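Local coordinates for methanol--corrinoid protein co-methyltransferase (Methanosarcina barkeri, PDB 2I2X), which transfers the methyl group of methanol to the cob(I)amide carried by its partner protein MtaC, a zinc-dependent step of methanogenesis from methanol, at residues M17-S22 with M304-D308; A102-K106 with N156-L160; S296-G300 with R363-A367. All coordinates share one frame; numbering follows the deposited sequence.

Interaction 1: residues M17-S22 with M304-D308; sequences MTFGVS and MQCCD
Phe19 meets the backbone carbonyls of Met304 and Gln305. Met304 O comes within 3.4 Å of Phe19 CB, and Met304's own side chain leads off from the contact. Gln305 O lies next along the ring, 3.4 Å from Phe19 CD1. With CG between its own backbone N and carbonyl carbon (chi1 52°), the Phe19 ring lies by these two carbonyls, which approach it obliquely. OE1 of Gln305 accepts from Tyr372 N and NE2 donates to Leu370 O. At Cys306 the backbones draw together, its CA 3.7 Å from Phe19 CA, the nearest pair of CA atoms. Turned beside its own backbone N, anti to the carbonyl carbon, Cys306 SG rests 3.7 Å from Met17 CB, while Cys306 CB is laid against the carbonyl of Thr18. Cys307 supplies the hydrogen bond that ties the segments together: Gly20 N donates to Cys307 O at 2.8 Å, nearly straight at 162° and in the carbonyl plane. Gly20 has a positive phi of 70°, which suits a residue with no side chain and turns the chain toward strand 21-22. Asp308 then leans over that turn, its OD1 3.5 Å from Val21 C and 3.6 Å from Ser22 OG, while OD2 forms a salt bridge with Lys277. The same ammonium is hydrogen-bonded to Thr18 O, Val21 O and Cys306 O, so one lysine of helix 273-280 clasps both segments. Helices 349-361 and 325-345 pack on the Phe19 ring through Met356 and Met340, among others, and the second segment runs straight into strand 309-311 of the barrel, Asp308 pairing through its backbone with Ile40 of neighbouring strand 40-43.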
ATOM      1  N   MET A  17     -19.308   8.893 -22.428  1.00  9.18           N
ATOM      2  CA  MET A  17     -18.123   8.937 -21.586  1.00  8.40           C
ATOM      3  C   MET A  17     -17.621   7.529 -21.181  1.00  8.28           C
ATOM      4  O   MET A  17     -18.406   6.604 -20.881  1.00  7.19           O
ATOM      5  CB  MET A  17     -18.389   9.785 -20.357  1.00  8.10           C
ATOM      6  CG  MET A  17     -18.741  11.258 -20.684  1.00  9.57           C
ATOM      7  SD  MET A  17     -19.136  12.188 -19.194  1.00  8.96           S
ATOM      8  CE  MET A  17     -17.471  12.529 -18.694  1.00  7.55           C
ATOM      9  N   THR A  18     -16.305   7.388 -21.188  1.00  7.41           N
ATOM     10  CA  THR A  18     -15.686   6.160 -20.806  1.00  6.78           C
ATOM     11  C   THR A  18     -14.288   6.456 -20.264  1.00  6.26           C
ATOM     12  O   THR A  18     -13.802   7.606 -20.347  1.00  4.73           O
ATOM     13  CB  THR A  18     -15.677   5.130 -21.977  1.00  7.19           C
ATOM     14  OG1 THR A  18     -15.583   3.814 -21.440  1.00  8.11           O
ATOM     15  CG2 THR A  18     -14.512   5.353 -22.949  1.00  6.02           C
ATOM     16  N   PHE A  19     -13.644   5.422 -19.709  1.00  5.29           N
ATOM     17  CA  PHE A  19     -12.285   5.586 -19.213  1.00  4.68           C
ATOM     18  C   PHE A  19     -11.218   5.401 -20.320  1.00  5.12           C
ATOM     19  O   PHE A  19     -11.476   4.726 -21.325  1.00  5.54           O
ATOM     20  CB  PHE A  19     -12.051   4.698 -18.000  1.00  4.10           C
ATOM     21  CG  PHE A  19     -12.426   3.228 -18.203  1.00  3.18           C
ATOM     22  CD1 PHE A  19     -13.402   2.641 -17.412  1.00  2.00           C
ATOM     23  CD2 PHE A  19     -11.748   2.437 -19.123  1.00  2.00           C
ATOM     24  CE1 PHE A  19     -13.729   1.269 -17.559  1.00  4.76           C
ATOM     25  CE2 PHE A  19     -12.063   1.102 -19.283  1.00  3.83           C
ATOM     26  CZ  PHE A  19     -13.060   0.494 -18.495  1.00  2.00           C
ATOM     27  N   GLY A  20     -10.062   6.042 -20.163  1.00  5.17           N
ATOM     28  CA  GLY A  20      -8.965   5.938 -21.126  1.00  6.58           C
ATOM     29  C   GLY A  20      -9.189   6.595 -22.480  1.00  7.90           C
ATOM     30  O   GLY A  20      -8.292   6.617 -23.367  1.00  7.23           O
ATOM     31  N   VAL A  21     -10.396   7.109 -22.676  1.00  9.18           N
ATOM     32  CA  VAL A  21     -10.595   7.947 -23.844  1.00 10.63           C
ATOM     33  C   VAL A  21     -11.206   9.302 -23.548  1.00 11.08           C
ATOM     34  O   VAL A  21     -12.147   9.462 -22.771  1.00 11.09           O
ATOM     35  CB  VAL A  21     -11.228   7.184 -25.123  1.00 11.02           C
ATOM     36  CG1 VAL A  21     -11.585   5.753 -24.837  1.00  8.53           C
ATOM     37  CG2 VAL A  21     -12.356   7.963 -25.780  1.00  8.42           C
ATOM     38  N   SER A  22     -10.620  10.296 -24.168  1.00 11.69           N
ATOM     39  CA  SER A  22     -11.273  11.576 -24.163  1.00 12.95           C
ATOM     40  C   SER A  22     -11.333  12.121 -25.573  1.00 12.23           C
ATOM     41  O   SER A  22     -10.556  11.710 -26.449  1.00 11.58           O
ATOM     42  CB  SER A  22     -10.621  12.520 -23.166  1.00 13.06           C
ATOM     43  OG  SER A  22      -9.222  12.411 -23.241  1.00 18.23           O
ATOM     44  N   MET A 304     -13.110   5.565 -11.155  1.00  5.68           N
ATOM     45  CA  MET A 304     -12.356   5.000 -12.273  1.00  5.91           C
ATOM     46  C   MET A 304     -13.210   5.086 -13.534  1.00  5.81           C
ATOM     47  O   MET A 304     -12.695   4.993 -14.668  1.00  6.06           O
ATOM     48  CB  MET A 304     -11.973   3.514 -12.038  1.00  5.82           C
ATOM     49  CG  MET A 304     -10.845   3.230 -11.027  1.00  6.55           C
ATOM     50  SD  MET A 304     -10.258   1.497 -10.806  1.00  7.60           S
ATOM     51  CE  MET A 304     -11.652   0.925  -9.884  1.00  6.26           C
ATOM     52  N   GLN A 305     -14.511   5.278 -13.317  1.00  4.79           N
ATOM     53  CA  GLN A 305     -15.543   5.102 -14.333  1.00  3.78           C
ATOM     54  C   GLN A 305     -15.163   5.768 -15.662  1.00  3.77           C
ATOM     55  O   GLN A 305     -15.499   5.266 -16.727  1.00  2.28           O
ATOM     56  CB  GLN A 305     -16.870   5.659 -13.802  1.00  4.41           C
ATOM     57  CG  GLN A 305     -16.863   7.198 -13.662  1.00  3.35           C
ATOM     58  CD  GLN A 305     -17.972   7.760 -12.792  1.00  4.32           C
ATOM     59  OE1 GLN A 305     -19.066   7.212 -12.692  1.00  2.96           O
ATOM     60  NE2 GLN A 305     -17.693   8.899 -12.180  1.00  6.30           N
ATOM     61  N   CYS A 306     -14.497   6.923 -15.575  1.00  3.59           N
ATOM     62  CA  CYS A 306     -14.068   7.658 -16.742  1.00  4.09           C
ATOM     63  C   CYS A 306     -12.688   8.273 -16.585  1.00  3.83           C
ATOM     64  O   CYS A 306     -12.392   9.252 -17.251  1.00  5.74           O
ATOM     65  CB  CYS A 306     -15.063   8.756 -17.094  1.00  4.19           C
ATOM     66  SG  CYS A 306     -16.758   8.196 -17.398  1.00  6.87           S
ATOM     67  N   CYS A 307     -11.833   7.726 -15.734  1.00  3.13           N
ATOM     68  CA  CYS A 307     -10.510   8.301 -15.583  1.00  3.64           C
ATOM     69  C   CYS A 307      -9.670   8.093 -16.838  1.00  3.95           C
ATOM     70  O   CYS A 307      -9.930   7.199 -17.606  1.00  3.97           O
ATOM     71  CB  CYS A 307      -9.789   7.699 -14.382  1.00  3.58           C
ATOM     72  SG  CYS A 307      -9.382   5.940 -14.585  1.00  4.47           S
ATOM     73  N   ASP A 308      -8.651   8.925 -17.025  1.00  4.44           N
ATOM     74  CA  ASP A 308      -7.664   8.705 -18.064  1.00  5.05           C
ATOM     75  C   ASP A 308      -6.352   8.284 -17.432  1.00  5.31           C
ATOM     76  O   ASP A 308      -5.639   7.415 -17.971  1.00  5.71           O
ATOM     77  CB  ASP A 308      -7.504   9.942 -18.943  1.00  4.73           C
ATOM     78  CG  ASP A 308      -8.820  10.317 -19.644  1.00  8.17           C
ATOM     79  OD1 ASP A 308      -9.062   9.813 -20.776  1.00  9.67           O
ATOM     80  OD2 ASP A 308      -9.628  11.084 -19.049  1.00  7.76           O
TER

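Interaction 2: residues A102-K106 with N156-L160; sequences AHAQK and NGADL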
ATOM      1  N   ALA A 102      13.649  17.941 -11.539  1.00 13.09           N
ATOM      2  CA  ALA A 102      13.016  17.615 -12.815  1.00 13.48           C
ATOM      3  C   ALA A 102      14.048  17.006 -13.731  1.00 13.84           C
ATOM      4  O   ALA A 102      13.784  16.020 -14.414  1.00 14.17           O
ATOM      5  CB  ALA A 102      12.403  18.863 -13.465  1.00 13.12           C
ATOM      6  N   HIS A 103      15.241  17.587 -13.730  1.00 14.10           N
ATOM      7  CA  HIS A 103      16.267  17.159 -14.665  1.00 14.46           C
ATOM      8  C   HIS A 103      16.807  15.777 -14.295  1.00 14.12           C
ATOM      9  O   HIS A 103      17.023  14.929 -15.155  1.00 14.30           O
ATOM     10  CB  HIS A 103      17.392  18.204 -14.774  1.00 14.15           C
ATOM     11  CG  HIS A 103      18.331  17.941 -15.905  1.00 15.64           C
ATOM     12  ND1 HIS A 103      19.460  17.158 -15.766  1.00 16.83           N
ATOM     13  CD2 HIS A 103      18.288  18.321 -17.208  1.00 16.90           C
ATOM     14  CE1 HIS A 103      20.081  17.085 -16.932  1.00 18.47           C
ATOM     15  NE2 HIS A 103      19.387  17.775 -17.824  1.00 17.37           N
ATOM     16  N   ALA A 104      17.010  15.557 -13.009  1.00 13.63           N
ATOM     17  CA  ALA A 104      17.541  14.301 -12.559  1.00 14.07           C
ATOM     18  C   ALA A 104      16.554  13.172 -12.834  1.00 14.59           C
ATOM     19  O   ALA A 104      16.978  12.083 -13.240  1.00 15.62           O
ATOM     20  CB  ALA A 104      17.890  14.376 -11.096  1.00 13.83           C
ATOM     21  N   GLN A 105      15.254  13.431 -12.622  1.00 14.48           N
ATOM     22  CA  GLN A 105      14.181  12.445 -12.905  1.00 13.70           C
ATOM     23  C   GLN A 105      14.092  12.097 -14.395  1.00 13.77           C
ATOM     24  O   GLN A 105      14.111  10.915 -14.757  1.00 13.97           O
ATOM     25  CB  GLN A 105      12.827  12.939 -12.403  1.00 13.44           C
ATOM     26  CG  GLN A 105      12.720  13.091 -10.898  1.00 11.29           C
ATOM     27  CD  GLN A 105      11.277  13.220 -10.423  1.00 11.60           C
ATOM     28  OE1 GLN A 105      10.627  12.216 -10.098  1.00 12.74           O
ATOM     29  NE2 GLN A 105      10.779  14.444 -10.351  1.00  5.69           N
ATOM     30  N   LYS A 106      14.027  13.118 -15.258  1.00 13.35           N
ATOM     31  CA  LYS A 106      13.911  12.894 -16.712  1.00 12.90           C
ATOM     32  C   LYS A 106      15.085  12.111 -17.300  1.00 13.05           C
ATOM     33  O   LYS A 106      14.899  11.310 -18.240  1.00 12.98           O
ATOM     34  CB  LYS A 106      13.727  14.207 -17.494  1.00 12.69           C
ATOM     35  CG  LYS A 106      13.164  13.995 -18.908  1.00 12.31           C
ATOM     36  CD  LYS A 106      11.829  13.205 -18.779  1.00 14.27           C
ATOM     37  CE  LYS A 106      10.983  13.293 -19.990  1.00 15.70           C
ATOM     38  NZ  LYS A 106      10.349  14.655 -20.141  1.00 16.62           N
ATOM     39  N   ASN A 156      13.399  22.022 -17.858  1.00 16.77           N
ATOM     40  CA  ASN A 156      14.354  21.056 -17.346  1.00 15.32           C
ATOM     41  C   ASN A 156      13.833  19.642 -17.181  1.00 14.65           C
ATOM     42  O   ASN A 156      14.389  18.868 -16.413  1.00 14.42           O
ATOM     43  CB  ASN A 156      14.919  21.578 -16.032  1.00 15.49           C
ATOM     44  CG  ASN A 156      15.939  22.689 -16.246  1.00 16.92           C
ATOM     45  OD1 ASN A 156      15.629  23.879 -16.122  1.00 16.30           O
ATOM     46  ND2 ASN A 156      17.162  22.300 -16.594  1.00 18.88           N
ATOM     47  N   GLY A 157      12.763  19.303 -17.891  1.00 13.74           N
ATOM     48  CA  GLY A 157      12.288  17.923 -17.928  1.00 13.69           C
ATOM     49  C   GLY A 157      10.828  17.645 -17.570  1.00 13.98           C
ATOM     50  O   GLY A 157      10.316  16.560 -17.896  1.00 13.44           O
ATOM     51  N   ALA A 158      10.157  18.601 -16.909  1.00 13.06           N
ATOM     52  CA  ALA A 158       8.733  18.433 -16.636  1.00 12.95           C
ATOM     53  C   ALA A 158       7.919  18.519 -17.919  1.00 12.93           C
ATOM     54  O   ALA A 158       8.124  19.411 -18.736  1.00 12.38           O
ATOM     55  CB  ALA A 158       8.233  19.403 -15.579  1.00 12.51           C
ATOM     56  N   ASP A 159       7.024  17.543 -18.091  1.00 13.34           N
ATOM     57  CA  ASP A 159       6.182  17.410 -19.271  1.00 13.09           C
ATOM     58  C   ASP A 159       4.803  18.030 -19.021  1.00 13.20           C
ATOM     59  O   ASP A 159       4.221  18.663 -19.907  1.00 14.04           O
ATOM     60  CB  ASP A 159       6.018  15.926 -19.608  1.00 13.40           C
ATOM     61  CG  ASP A 159       7.329  15.256 -20.009  1.00 14.49           C
ATOM     62  OD1 ASP A 159       7.733  14.283 -19.342  1.00 16.82           O
ATOM     63  OD2 ASP A 159       7.963  15.682 -20.997  1.00 16.24           O
ATOM     64  N   LEU A 160       4.276  17.850 -17.814  1.00 12.72           N
ATOM     65  CA  LEU A 160       2.955  18.381 -17.462  1.00 12.29           C
ATOM     66  C   LEU A 160       3.130  19.337 -16.304  1.00 12.35           C
ATOM     67  O   LEU A 160       3.968  19.111 -15.417  1.00 13.57           O
ATOM     68  CB  LEU A 160       1.969  17.255 -17.105  1.00 11.66           C
ATOM     69  CG  LEU A 160       1.981  16.014 -18.032  1.00 11.90           C
ATOM     70  CD1 LEU A 160       1.374  14.791 -17.356  1.00 11.30           C
ATOM     71  CD2 LEU A 160       1.313  16.213 -19.364  1.00 10.19           C
TER
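Lys106 NZ is gripped by three acceptors. NZ of Lys106 forms a salt bridge with Asp159, 2.7 Å from OD2 and 2.8 Å from OD1, straddling the carboxylate on the syn side of both oxygens, somewhat out of its plane. A third bond runs from Lys106 NZ to Gly157 O at 2.9 Å. Bends at chi2 and chi4 carry the lysine chain alongside Gly157, and the lysine and aspartate side chains cross at about a right angle. Replacing Lys106 by an alanine is likely to leave the Asp159 carboxylate without its positive mate and Gly157 O without this donor. Asp159 OD1 also accepts from the backbone N of Leu122, which pins the carboxylate to strand 119-126. Outward from the charges, Gly157 lies against the helix so tightly that a beta carbon there would run into Ala102 O and Lys106 CB. Asn156 O is set over the same helix turn, 3.6 Å from Ala102 CB and 3.5 Å from His103 CB. The arrangement belongs to the repeating beta-alpha units of a TIM barrel: helix 95-116 on the outside is clamped to the loop that leads from helix 143-155 into strand 160-163, at the N-terminal end of that strand.

Interaction 3: residues S296-G300 with R363-A367; sequences SDVMG and RDPQA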
ATOM      1  N   SER A 296      -8.543   7.840   3.136  1.00  7.01           N
ATOM      2  CA  SER A 296      -9.772   7.087   2.945  1.00  6.73           C
ATOM      3  C   SER A 296     -10.735   7.905   2.071  1.00  7.43           C
ATOM      4  O   SER A 296     -10.744   9.148   2.117  1.00  7.43           O
ATOM      5  CB  SER A 296     -10.401   6.866   4.321  1.00  5.30           C
ATOM      6  OG  SER A 296     -11.376   5.868   4.282  1.00  7.23           O
ATOM      7  N   ASP A 297     -11.536   7.213   1.263  1.00  8.08           N
ATOM      8  CA  ASP A 297     -12.656   7.848   0.569  1.00  8.05           C
ATOM      9  C   ASP A 297     -13.802   6.898   0.360  1.00  8.28           C
ATOM     10  O   ASP A 297     -13.716   5.692   0.628  1.00  9.26           O
ATOM     11  CB  ASP A 297     -12.257   8.599  -0.720  1.00  8.55           C
ATOM     12  CG  ASP A 297     -12.009   7.693  -1.919  1.00  7.31           C
ATOM     13  OD1 ASP A 297     -12.876   6.876  -2.262  1.00  5.18           O
ATOM     14  OD2 ASP A 297     -10.965   7.877  -2.587  1.00  7.23           O
ATOM     15  N   VAL A 298     -14.894   7.451  -0.111  1.00  7.96           N
ATOM     16  CA  VAL A 298     -16.151   6.762  -0.033  1.00  7.44           C
ATOM     17  C   VAL A 298     -16.640   6.498  -1.442  1.00  6.68           C
ATOM     18  O   VAL A 298     -17.822   6.156  -1.647  1.00  5.92           O
ATOM     19  CB  VAL A 298     -17.097   7.567   0.863  1.00  8.20           C
ATOM     20  CG1 VAL A 298     -17.842   8.685   0.092  1.00  8.06           C
ATOM     21  CG2 VAL A 298     -17.987   6.684   1.646  1.00  9.18           C
ATOM     22  N   MET A 299     -15.693   6.587  -2.394  1.00  5.59           N
ATOM     23  CA  MET A 299     -15.964   6.321  -3.811  1.00  5.93           C
ATOM     24  C   MET A 299     -14.806   5.619  -4.520  1.00  5.71           C
ATOM     25  O   MET A 299     -14.428   5.997  -5.641  1.00  5.96           O
ATOM     26  CB  MET A 299     -16.410   7.599  -4.568  1.00  7.28           C
ATOM     27  CG  MET A 299     -15.471   8.850  -4.481  1.00  8.12           C
ATOM     28  SD  MET A 299     -15.457   9.616  -2.836  1.00 14.00           S
ATOM     29  CE  MET A 299     -15.645  11.358  -3.361  1.00 12.74           C
ATOM     30  N   GLY A 300     -14.281   4.554  -3.886  1.00  5.21           N
ATOM     31  CA  GLY A 300     -13.033   3.915  -4.287  1.00  2.87           C
ATOM     32  C   GLY A 300     -13.001   3.467  -5.736  1.00  2.94           C
ATOM     33  O   GLY A 300     -11.968   3.621  -6.393  1.00  2.00           O
ATOM     34  N   ARG A 363     -23.087   4.369  -1.711  1.00  6.02           N
ATOM     35  CA  ARG A 363     -22.266   4.446  -0.540  1.00  6.84           C
ATOM     36  C   ARG A 363     -22.443   5.745   0.248  1.00  7.29           C
ATOM     37  O   ARG A 363     -22.362   5.705   1.473  1.00  8.01           O
ATOM     38  CB  ARG A 363     -20.797   4.252  -0.899  1.00  7.20           C
ATOM     39  CG  ARG A 363     -19.935   3.573   0.201  1.00  4.95           C
ATOM     40  CD  ARG A 363     -18.540   3.263  -0.368  1.00  2.25           C
ATOM     41  NE  ARG A 363     -18.663   2.106  -1.237  1.00  2.13           N
ATOM     42  CZ  ARG A 363     -18.705   0.841  -0.809  1.00  2.00           C
ATOM     43  NH1 ARG A 363     -18.638   0.539   0.496  1.00  2.00           N
ATOM     44  NH2 ARG A 363     -18.869  -0.116  -1.687  1.00  2.00           N
ATOM     45  N   ASP A 364     -22.679   6.878  -0.437  1.00  7.18           N
ATOM     46  CA  ASP A 364     -22.643   8.211   0.188  1.00  6.75           C
ATOM     47  C   ASP A 364     -23.137   9.255  -0.813  1.00  6.60           C
ATOM     48  O   ASP A 364     -22.975   9.067  -2.018  1.00  6.86           O
ATOM     49  CB  ASP A 364     -21.210   8.560   0.556  1.00  6.76           C
ATOM     50  CG  ASP A 364     -21.110   9.651   1.606  1.00  8.21           C
ATOM     51  OD1 ASP A 364     -20.876  10.812   1.207  1.00  9.76           O
ATOM     52  OD2 ASP A 364     -21.269   9.364   2.826  1.00  8.24           O
ATOM     53  N   PRO A 365     -23.738  10.368  -0.331  1.00  6.28           N
ATOM     54  CA  PRO A 365     -24.116  11.380  -1.316  1.00  5.54           C
ATOM     55  C   PRO A 365     -22.931  11.945  -2.088  1.00  5.04           C
ATOM     56  O   PRO A 365     -23.094  12.362  -3.240  1.00  4.43           O
ATOM     57  CB  PRO A 365     -24.816  12.463  -0.465  1.00  4.86           C
ATOM     58  CG  PRO A 365     -24.379  12.225   0.907  1.00  4.68           C
ATOM     59  CD  PRO A 365     -24.163  10.760   1.037  1.00  5.86           C
ATOM     60  N   GLN A 366     -21.753  11.948  -1.477  1.00  5.23           N
ATOM     61  CA  GLN A 366     -20.535  12.410  -2.175  1.00  5.91           C
ATOM     62  C   GLN A 366     -20.231  11.549  -3.401  1.00  6.05           C
ATOM     63  O   GLN A 366     -19.654  12.022  -4.380  1.00  5.74           O
ATOM     64  CB  GLN A 366     -19.331  12.416  -1.241  1.00  5.69           C
ATOM     65  CG  GLN A 366     -19.466  13.413  -0.111  1.00  7.69           C
ATOM     66  CD  GLN A 366     -18.271  13.407   0.821  1.00 10.15           C
ATOM     67  OE1 GLN A 366     -17.262  14.071   0.560  1.00 10.70           O
ATOM     68  NE2 GLN A 366     -18.391  12.692   1.936  1.00  6.79           N
ATOM     69  N   ALA A 367     -20.645  10.287  -3.358  1.00  5.99           N
ATOM     70  CA  ALA A 367     -20.365   9.385  -4.446  1.00  6.45           C
ATOM     71  C   ALA A 367     -21.508   9.462  -5.459  1.00  7.53           C
ATOM     72  O   ALA A 367     -21.271   9.585  -6.687  1.00  7.44           O
ATOM     73  CB  ALA A 367     -20.178   7.993  -3.917  1.00  5.65           C
TER
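Arg363 runs its side chain past Val298, the two sliding by each other in opposite directions. Arg363 CB begins 3.6 Å from Val298 O. CG of Arg363 moves on to touch the valine side chain, 3.9 Å from Val298 CG2, and Arg363 CD comes closest, 3.2 Å from Val298 O. The chain bends there (chi3 -76°), leaving Val298 O at the edge of the guanidinium, near its plane, with NE too distant to bond to it. The polar end is held by other partners: NE by a salt bridge to Asp360, and NH1 by Val76 O of a second copy of this protein.

Val298 answers with both methyls, CG1 reaching 3.4 Å from Asp364 CB where the two side chains cross at about a right angle. Asp364 is the N-cap of helix 365-368, its OD1 taking the backbone N of Gln366 at 3.0 Å. The amide NE2 of Gln366 reaches Asp364 OD1 from the opposite face of the carboxylate, 3.2 Å away, so two donors fix the rotation of the group, while OD2 is taken up by His240 and by Arg15 of another chain of the assembly. On the loop side there is an Asx turn: Asp297 OD1 accepts from Met299 N at 2.8 Å, a turn that is consistent with holding Val298 toward the helix start.

Ala367, in the first turn of the helix, sets its CB 3.8 Å from Met299 CB. Beyond this the methionine chain bends at chi2 and chi3, taking CE toward the backbone of Gln366. Met227 of helix 220-230 packs on both Met299 and Gln366, and Leu233 lies against both Val298 and Asp364.

How the interactions relate
Interactions 1 and 3 draw on one long loop between strands 285-287 and 309-311, which gives 296-300 to a helix start and 304-308 to the N-terminal segment. Their centres are 18 Å apart, and along the sequence the two contacts cross. Interaction 2 is nested within the span closed by interaction 1, with centres 26 Å apart; its centre is 34 Å from that of interaction 3, on the opposite side of the chain's centre. Of the three, interaction 3 comes nearest the reaction centre: the Met299 side chain is about 10 Å from that of the zinc ligand Cys269, and the Gln366 side chain is about 12 Å from the bound corrinoid.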